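Local atomic coordinates of precorrin-6Y C5,15-methyltransferase (Corynebacterium diphtheriae, PDB entry 3HM2), a protein that is one methyltransferase domain of a larger enzyme of adenosylcobalamin biosynthesis and probably transfers methyl groups from S-adenosylmethionine to a precorrin. Residues S19-K24 with I41-S46. Numbering follows the deposited sequence.
Sequences SALAPK and IEWLRS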
# COMPACT_ATOMS: atom_id res chain seq x y z
N SER A 19 6.43 -1.14 -20.35
CA SER A 19 5.13 -0.57 -20.72
C SER A 19 5.14 0.97 -20.70
O SER A 19 4.41 1.60 -21.47
CB SER A 19 3.99 -1.09 -19.83
OG SER A 19 3.63 -0.12 -18.86
N ALA A 20 5.95 1.55 -19.83
CA ALA A 20 6.00 3.00 -19.67
C ALA A 20 6.81 3.64 -20.79
O ALA A 20 6.49 4.74 -21.25
CB ALA A 20 6.58 3.36 -18.31
N LEU A 21 7.87 2.96 -21.22
CA LEU A 21 8.80 3.52 -22.20
C LEU A 21 8.16 3.59 -23.58
O LEU A 21 8.53 4.43 -24.40
CB LEU A 21 10.08 2.69 -22.24
CG LEU A 21 10.97 2.76 -21.00
CD1 LEU A 21 11.89 1.54 -20.93
CD2 LEU A 21 11.78 4.05 -20.99
N ALA A 22 7.22 2.69 -23.84
CA ALA A 22 6.38 2.78 -25.03
C ALA A 22 7.21 2.69 -26.30
O ALA A 22 7.41 3.68 -27.01
CB ALA A 22 5.58 4.08 -25.02
N PRO A 23 7.71 1.49 -26.59
CA PRO A 23 8.63 1.28 -27.71
C PRO A 23 7.91 1.32 -29.06
O PRO A 23 6.87 0.67 -29.22
CB PRO A 23 9.18 -0.12 -27.45
CG PRO A 23 9.10 -0.28 -25.98
CD PRO A 23 7.85 0.45 -25.56
N LYS A 24 8.45 2.07 -30.01
CA LYS A 24 7.94 2.07 -31.37
C LYS A 24 9.08 2.09 -32.39
O LYS A 24 10.24 2.29 -32.02
CB LYS A 24 7.01 3.26 -31.60
CG LYS A 24 5.69 3.16 -30.87
CD LYS A 24 4.82 4.38 -31.13
CE LYS A 24 5.47 5.65 -30.61
NZ LYS A 24 5.33 6.79 -31.56
N ILE A 41 17.79 -5.21 -23.24
CA ILE A 41 17.71 -6.46 -23.99
C ILE A 41 16.26 -6.92 -24.12
O ILE A 41 15.92 -7.66 -25.05
CB ILE A 41 18.54 -7.57 -23.32
CG1 ILE A 41 20.03 -7.31 -23.51
CG2 ILE A 41 18.16 -8.93 -23.89
CD1 ILE A 41 20.76 -6.99 -22.22
N GLU A 42 15.42 -6.49 -23.19
CA GLU A 42 13.98 -6.71 -23.30
C GLU A 42 13.34 -5.70 -24.25
O GLU A 42 12.57 -6.07 -25.14
CB GLU A 42 13.32 -6.62 -21.92
CG GLU A 42 11.81 -6.82 -21.94
CD GLU A 42 11.39 -8.01 -22.77
OE1 GLU A 42 11.98 -9.10 -22.59
OE2 GLU A 42 10.47 -7.87 -23.60
N TRP A 43 13.67 -4.43 -24.06
CA TRP A 43 13.31 -3.40 -25.01
C TRP A 43 13.62 -3.93 -26.41
O TRP A 43 12.80 -3.84 -27.31
CB TRP A 43 14.12 -2.13 -24.68
CG TRP A 43 14.21 -1.05 -25.78
CD1 TRP A 43 14.97 -1.11 -26.94
CD2 TRP A 43 13.58 0.25 -25.79
NE1 TRP A 43 14.82 0.06 -27.66
CE2 TRP A 43 13.98 0.90 -26.98
CE3 TRP A 43 12.71 0.92 -24.91
CZ2 TRP A 43 13.53 2.19 -27.32
CZ3 TRP A 43 12.27 2.19 -25.25
CH2 TRP A 43 12.68 2.81 -26.44
N LEU A 44 14.81 -4.51 -26.58
CA LEU A 44 15.22 -4.99 -27.90
C LEU A 44 14.47 -6.26 -28.24
O LEU A 44 14.05 -6.45 -29.39
CB LEU A 44 16.71 -5.29 -27.93
CG LEU A 44 17.78 -4.20 -28.03
CD1 LEU A 44 19.05 -4.86 -28.47
CD2 LEU A 44 17.42 -3.03 -28.98
N ARG A 45 14.32 -7.12 -27.24
CA ARG A 45 13.72 -8.42 -27.45
C ARG A 45 12.21 -8.37 -27.23
O ARG A 45 11.63 -9.34 -26.76
CB ARG A 45 14.33 -9.47 -26.52
CG ARG A 45 14.72 -10.75 -27.25
CD ARG A 45 14.06 -11.99 -26.65
NE ARG A 45 14.03 -11.99 -25.19
CZ ARG A 45 12.93 -11.94 -24.45
NH1 ARG A 45 11.72 -11.88 -25.02
NH2 ARG A 45 13.02 -11.96 -23.13
N SER A 46 11.60 -7.25 -27.57
CA SER A 46 10.15 -7.10 -27.48
C SER A 46 9.59 -6.36 -28.68
O SER A 46 8.38 -6.33 -28.89
CB SER A 46 9.77 -6.38 -26.19
OG SER A 46 9.88 -4.97 -26.33
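Trp43 reaches from the last turn of its helix to meet Leu21 and Pro23, and the two touch the benzo half of its indole in quite different ways. Leu21 comes at the rim: its CB lies near the ring plane, 3.8 Å from Trp43 CZ3, and the two side chains run roughly at right angles. The leucine adds one branch, with CD1 4.1 Å from Trp43 CE3. Pro23 instead sits over one face of the indole, its ring lying nearly flat, with CG 4.0 Å from Trp43 CE3 and almost as near to CZ3. What carries the indole across is the first torsion of Trp43, which sets CG opposite the backbone N (chi1 163°), so that the six-membered ring ends up beside the C-terminal end of helix 9-21. Between Leu21 and Pro23 the chain turns at Ala22, which leaves the helix with positive phi (62°); this bend lets two residues, one on either side of Ala22, take the edge and a face of the same indole. The contact is apolar and largely buried. It joins the C-terminal ends of helices 9-21 and 38-44 in a Rossmann-like methyltransferase fold, where strand 27-32 links the two in sequence. Beneath them, Leu21 packs on Val97 and Phe99 of strand 97-100 and on Val124 of strand 122-127, while Trp43 touches Val97 and also Thr50 and Ala52 of strand 50-55.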